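Local coordinates for protein folylpolyglutamate synthase/dihydrofolate synthase (Thermotoga maritima, PDB 1O5Z) that probably catalyses the ATP-dependent addition of L-glutamate to dihydropteroate and to tetrahydrofolyl polyglutamates, making dihydrofolate and lengthening the polyglutamate tail, at residues Glu94-Arg97 / Tyr102-Glu105; His248-Asp253 / Lys337-Gly342. All blocks are in the same frame, centred on the assembly; numbering follows the deposited sequence.

Contact 1. Residues Glu94-Arg97 / Tyr102-Glu105; sequences ERIR and YISE
Tyr102 lays its ring over the backbone and inner side chain of Glu94, and this is the main apolar element here. Glu94 CA sits 3.9 Å from the centroid of the Tyr102 ring, almost on the normal, a CH-pi contact. Further out, Glu94 CG meets Tyr102 CZ at 3.5 Å, the two side chains running side by side in the same direction. At their ends a water joins them, giving a proton to Glu94 OE2 at 2.7 Å and lying 3.1 Å from Tyr102 OH; the Glu94 carboxylate itself is held mainly by backbone N-H groups of Leu89, Ser90 and Thr91. Deeper down, Ile96 CB packs on Ile103 CG2.

The polar bonds begin with the backbone. Ile103 N donates to Ile96 O at 2.8 Å, nearly straight, beside the antiparallel non-hydrogen-bonded pair Arg97-Tyr102 of a β-hairpin. With CG anti to its carbonyl carbon (chi1 -44°), the extended chain of Arg97 runs alongside the Tyr102 ring and reaches Glu94 O, which it grips side-on with NE at 2.7 Å and NH2 at 3.0 Å. Tyr102 CE2 lies over the centre of the guanidinium, the two planes 55° apart. A leucine in place of Arg97 would probably leave Glu94 O without these two donors and Glu100 without its salt-bridge mate.

The hairpin forms one edge of the large mixed sheet, with 101-102 outermost. Strand 81-84 flanks 96-98 on the inner side, helix 132-146 packs against Ile96 and Ile103 through Tyr143, and Ser104 N-caps helix 105-122.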
loop_
_atom_site.group_PDB
_atom_site.type_symbol
_atom_site.label_atom_id
_atom_site.label_comp_id
_atom_site.label_asym_id
_atom_site.label_seq_id
_atom_site.Cartn_x
_atom_site.Cartn_y
_atom_site.Cartn_z
ATOM N N GLU A 94 -2.688 -9.693 4.122
ATOM C CA GLU A 94 -1.939 -8.880 3.147
ATOM C C GLU A 94 -0.691 -8.177 3.725
ATOM O O GLU A 94 0.254 -7.803 2.993
ATOM C CB GLU A 94 -2.851 -7.757 2.602
ATOM C CG GLU A 94 -3.986 -8.207 1.721
ATOM C CD GLU A 94 -5.052 -7.140 1.549
ATOM O OE1 GLU A 94 -4.726 -5.930 1.622
ATOM O OE2 GLU A 94 -6.231 -7.515 1.362
ATOM N N ARG A 95 -0.704 -7.957 5.036
ATOM C CA ARG A 95 0.316 -7.144 5.691
ATOM C C ARG A 95 1.635 -7.859 5.782
ATOM O O ARG A 95 2.641 -7.221 5.863
ATOM C CB ARG A 95 -0.131 -6.726 7.116
ATOM C CG ARG A 95 -1.296 -5.787 7.169
ATOM C CD ARG A 95 -1.898 -5.664 8.506
ATOM N NE ARG A 95 -3.033 -4.760 8.480
ATOM C CZ ARG A 95 -2.990 -3.463 8.811
ATOM N NH1 ARG A 95 -4.108 -2.744 8.729
ATOM N NH2 ARG A 95 -1.861 -2.883 9.257
ATOM N N ILE A 96 1.609 -9.194 5.801
ATOM C CA ILE A 96 2.824 -10.014 6.021
ATOM C C ILE A 96 2.878 -11.158 5.015
ATOM O O ILE A 96 1.980 -11.971 4.942
ATOM C CB ILE A 96 2.823 -10.584 7.445
ATOM C CG1 ILE A 96 2.588 -9.464 8.471
ATOM C CG2 ILE A 96 4.112 -11.271 7.738
ATOM C CD1 ILE A 96 2.467 -9.981 9.872
ATOM N N ARG A 97 3.963 -11.203 4.255
ATOM C CA ARG A 97 4.082 -12.103 3.143
ATOM C C ARG A 97 5.436 -12.755 3.122
ATOM O O ARG A 97 6.409 -12.208 3.611
ATOM C CB ARG A 97 3.849 -11.358 1.845
ATOM C CG ARG A 97 2.718 -10.464 1.920
ATOM C CD ARG A 97 2.290 -9.942 0.575
ATOM N NE ARG A 97 1.309 -8.883 0.761
ATOM C CZ ARG A 97 0.871 -8.091 -0.187
ATOM N NH1 ARG A 97 1.287 -8.231 -1.447
ATOM N NH2 ARG A 97 -0.038 -7.176 0.122
ATOM N N TYR A 102 0.447 -14.366 1.200
ATOM C CA TYR A 102 -0.001 -13.894 2.517
ATOM C C TYR A 102 0.289 -14.952 3.595
ATOM O O TYR A 102 0.070 -16.133 3.423
ATOM C CB TYR A 102 -1.497 -13.586 2.562
ATOM C CG TYR A 102 -2.042 -12.612 1.540
ATOM C CD1 TYR A 102 -3.419 -12.482 1.362
ATOM C CD2 TYR A 102 -1.193 -11.818 0.743
ATOM C CE1 TYR A 102 -3.937 -11.612 0.391
ATOM C CE2 TYR A 102 -1.702 -10.943 -0.197
ATOM C CZ TYR A 102 -3.052 -10.832 -0.373
ATOM O OH TYR A 102 -3.511 -9.949 -1.330
ATOM N N ILE A 103 0.743 -14.488 4.739
ATOM C CA ILE A 103 0.819 -15.325 5.900
ATOM C C ILE A 103 -0.528 -16.048 6.071
ATOM O O ILE A 103 -1.578 -15.470 5.794
ATOM C CB ILE A 103 1.178 -14.452 7.108
ATOM C CG1 ILE A 103 1.463 -15.310 8.351
ATOM C CG2 ILE A 103 0.071 -13.424 7.412
ATOM C CD1 ILE A 103 2.044 -14.507 9.493
ATOM N N SER A 104 -0.471 -17.320 6.459
ATOM C CA SER A 104 -1.639 -18.057 6.759
ATOM C C SER A 104 -2.233 -17.616 8.076
ATOM O O SER A 104 -1.547 -17.090 8.931
ATOM C CB SER A 104 -1.296 -19.541 6.880
ATOM O OG SER A 104 -0.443 -19.772 7.982
ATOM N N GLU A 105 -3.515 -17.877 8.247
ATOM C CA GLU A 105 -4.166 -17.732 9.551
ATOM C C GLU A 105 -3.414 -18.488 10.655
ATOM O O GLU A 105 -3.209 -17.963 11.758
ATOM C CB GLU A 105 -5.605 -18.252 9.475
ATOM C CG GLU A 105 -6.486 -17.344 8.636
ATOM C CD GLU A 105 -7.975 -17.590 8.807
ATOM O OE1 GLU A 105 -8.362 -18.559 9.503
ATOM O OE2 GLU A 105 -8.751 -16.795 8.209
HETATM O O HOH W 1 -6.401 -9.472 -0.421
#

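Contact 2. Residues His248-Asp253 / Lys337-Gly342; sequences HENRFD and KLYFNG
Tyr339 reaches Asn250 across the join between two domains with its hydroxyl, and a single hydrogen bond carries the contact: Tyr339 OH gives its proton to Asn250 OD1 at 2.7 Å. The acceptor lies at the edge of the phenol, in the ring plane, with OD1 also 3.3 Å from Tyr339 CE2. Relative to the amide, the hydroxyl stands above the carbonyl plane, 55° out of it, and so is not on a lone pair. The amide and ring planes are nearly perpendicular, 88° apart.

Around this point the polar groups are well satisfied. Asn250 OD1 also accepts from Lys246 N, while ND2 donates to Asn268 OD1 and Leu265 O, so bonds on both ends of the amide fix its flip and its rotation. The hydroxyl is held twice, since Gly269 N donates to Tyr339 OH as this oxygen donates to Asn250. Asn250 CB already points toward 337-342, and with CG anti to the carbonyl carbon (chi1 -59°) the amide is carried on to the hydroxyl. The two side chains approach from opposite directions.

Away from that bond the segments part company. His248 CB points away from 337-342, and the nearest approach of its imidazole is NE2, 7.2 Å from Phe340 CZ. Leu338, Asn341 and Gly342 are exposed and take no part. On the strand side, Arg251 and Glu249 pair with each other within 248-253, in a salt bridge with a weak hydrogen bond.

Strand 250-255 is the middle strand of the three-stranded antiparallel sheet, between 239-244 and 259-265, with helix 271-286 packed on Asn250 and Phe252. Tyr339 comes from the last turn of helix 326-339 in the glutamate ligase domain and also touches Leu245 and Asn268.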
loop_
_atom_site.group_PDB
_atom_site.type_symbol
_atom_site.label_atom_id
_atom_site.label_comp_id
_atom_site.label_asym_id
_atom_site.label_seq_id
_atom_site.Cartn_x
_atom_site.Cartn_y
_atom_site.Cartn_z
ATOM N N HIS A 248 -3.037 -2.953 -18.583
ATOM C CA HIS A 248 -2.215 -4.158 -18.261
ATOM C C HIS A 248 -0.928 -4.334 -19.082
ATOM O O HIS A 248 -0.325 -5.393 -19.084
ATOM C CB HIS A 248 -3.032 -5.463 -18.361
ATOM C CG HIS A 248 -4.477 -5.306 -18.011
ATOM N ND1 HIS A 248 -4.908 -5.029 -16.727
ATOM C CD2 HIS A 248 -5.593 -5.383 -18.780
ATOM C CE1 HIS A 248 -6.225 -4.931 -16.725
ATOM N NE2 HIS A 248 -6.665 -5.145 -17.956
ATOM N N GLU A 249 -0.504 -3.304 -19.780
ATOM C CA GLU A 249 0.605 -3.453 -20.687
ATOM C C GLU A 249 1.224 -2.090 -20.897
ATOM O O GLU A 249 1.253 -1.584 -21.991
ATOM C CB GLU A 249 0.121 -4.085 -21.978
ATOM C CG GLU A 249 1.225 -4.469 -22.957
ATOM C CD GLU A 249 0.707 -5.319 -24.125
ATOM O OE1 GLU A 249 1.121 -5.093 -25.302
ATOM O OE2 GLU A 249 -0.141 -6.217 -23.865
ATOM N N ASN A 250 1.725 -1.516 -19.805
ATOM C CA ASN A 250 2.249 -0.162 -19.791
ATOM C C ASN A 250 3.747 -0.188 -19.933
ATOM O O ASN A 250 4.461 -0.694 -19.096
ATOM C CB ASN A 250 1.847 0.556 -18.513
ATOM C CG ASN A 250 0.336 0.616 -18.343
ATOM O OD1 ASN A 250 -0.331 1.442 -18.990
ATOM N ND2 ASN A 250 -0.215 -0.295 -17.526
ATOM N N ARG A 251 4.206 0.410 -21.010
ATOM C CA ARG A 251 5.518 0.156 -21.523
ATOM C C ARG A 251 6.400 1.400 -21.319
ATOM O O ARG A 251 5.978 2.528 -21.573
ATOM C CB ARG A 251 5.347 -0.283 -22.971
ATOM C CG ARG A 251 6.542 -0.826 -23.680
ATOM C CD ARG A 251 6.169 -1.500 -25.032
ATOM N NE ARG A 251 5.015 -2.429 -24.948
ATOM C CZ ARG A 251 5.063 -3.754 -24.662
ATOM N NH1 ARG A 251 6.210 -4.404 -24.413
ATOM N NH2 ARG A 251 3.926 -4.438 -24.622
ATOM N N PHE A 252 7.609 1.183 -20.803
ATOM C CA PHE A 252 8.562 2.259 -20.516
ATOM C C PHE A 252 10.035 1.822 -20.598
ATOM O O PHE A 252 10.345 0.633 -20.527
ATOM C CB PHE A 252 8.252 2.880 -19.153
ATOM C CG PHE A 252 8.483 1.965 -18.006
ATOM C CD1 PHE A 252 7.629 0.877 -17.774
ATOM C CD2 PHE A 252 9.578 2.168 -17.149
ATOM C CE1 PHE A 252 7.854 -0.010 -16.660
ATOM C CE2 PHE A 252 9.833 1.304 -16.053
ATOM C CZ PHE A 252 8.958 0.213 -15.810
ATOM N N ASP A 253 10.920 2.811 -20.788
ATOM C CA ASP A 253 12.374 2.642 -20.638
ATOM C C ASP A 253 12.807 3.134 -19.256
ATOM O O ASP A 253 12.182 4.035 -18.699
ATOM C CB ASP A 253 13.148 3.431 -21.699
ATOM C CG ASP A 253 12.702 3.121 -23.097
ATOM O OD1 ASP A 253 12.158 2.013 -23.319
ATOM O OD2 ASP A 253 12.837 3.938 -24.039
ATOM N N LYS A 337 -9.564 8.973 -17.565
ATOM C CA LYS A 337 -9.545 9.637 -18.855
ATOM C C LYS A 337 -8.437 9.078 -19.768
ATOM O O LYS A 337 -8.497 9.189 -21.011
ATOM C CB LYS A 337 -9.410 11.162 -18.676
ATOM C CG LYS A 337 -10.547 11.895 -17.904
ATOM C CD LYS A 337 -10.735 13.355 -18.464
ATOM C CE LYS A 337 -11.284 14.436 -17.456
ATOM N NZ LYS A 337 -12.524 14.037 -16.701
ATOM N N LEU A 338 -7.426 8.479 -19.157
ATOM C CA LEU A 338 -6.315 7.935 -19.914
ATOM C C LEU A 338 -6.648 6.592 -20.498
ATOM O O LEU A 338 -6.314 6.305 -21.623
ATOM C CB LEU A 338 -5.098 7.749 -19.031
ATOM C CG LEU A 338 -4.244 8.972 -18.760
ATOM C CD1 LEU A 338 -3.142 8.567 -17.819
ATOM C CD2 LEU A 338 -3.676 9.570 -20.055
ATOM N N TYR A 339 -7.292 5.760 -19.716
ATOM C CA TYR A 339 -7.425 4.376 -20.069
ATOM C C TYR A 339 -8.810 4.026 -20.588
ATOM O O TYR A 339 -9.002 2.946 -21.140
ATOM C CB TYR A 339 -7.095 3.522 -18.840
ATOM C CG TYR A 339 -5.609 3.503 -18.498
ATOM C CD1 TYR A 339 -5.099 4.258 -17.457
ATOM C CD2 TYR A 339 -4.715 2.716 -19.211
ATOM C CE1 TYR A 339 -3.747 4.221 -17.138
ATOM C CE2 TYR A 339 -3.377 2.688 -18.899
ATOM C CZ TYR A 339 -2.895 3.435 -17.862
ATOM O OH TYR A 339 -1.554 3.416 -17.552
ATOM N N PHE A 340 -9.781 4.922 -20.414
ATOM C CA PHE A 340 -11.190 4.620 -20.751
ATOM C C PHE A 340 -11.844 5.704 -21.562
ATOM O O PHE A 340 -13.046 5.889 -21.492
ATOM C CB PHE A 340 -11.970 4.379 -19.470
ATOM C CG PHE A 340 -11.532 3.152 -18.769
ATOM C CD1 PHE A 340 -12.013 1.908 -19.171
ATOM C CD2 PHE A 340 -10.575 3.212 -17.771
ATOM C CE1 PHE A 340 -11.589 0.738 -18.529
ATOM C CE2 PHE A 340 -10.152 2.069 -17.140
ATOM C CZ PHE A 340 -10.664 0.818 -17.512
ATOM N N ASN A 341 -11.046 6.399 -22.348
ATOM C CA ASN A 341 -11.500 7.621 -22.981
ATOM C C ASN A 341 -12.850 7.487 -23.740
ATOM O O ASN A 341 -13.856 8.182 -23.416
ATOM C CB ASN A 341 -10.418 8.133 -23.890
ATOM C CG ASN A 341 -10.746 9.485 -24.449
ATOM O OD1 ASN A 341 -11.179 10.361 -23.718
ATOM N ND2 ASN A 341 -10.538 9.669 -25.747
ATOM N N GLY A 342 -12.900 6.567 -24.706
ATOM C CA GLY A 342 -14.162 6.289 -25.430
ATOM C C GLY A 342 -15.229 5.485 -24.666
ATOM O O GLY A 342 -16.352 5.312 -25.148
#

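In the fold
Starting from the N terminus, the chain first reaches contact 1, where the four residues 98-101, two of them still strand, join 94-97 to 102-105 and close a short hairpin on the edge of the large mixed sheet. It then runs on through the rest of the Mur ligase middle domain to 248-253, in the small antiparallel sheet. Contact 2 closes much later, after 83 intervening residues, once the chain has crossed into the glutamate ligase domain. The two are in series, neither nested nor crossed, with centres 31 Å apart. Contact 1 is thus local to one domain, whereas contact 2 ties the middle domain to helix 326-339 of the other.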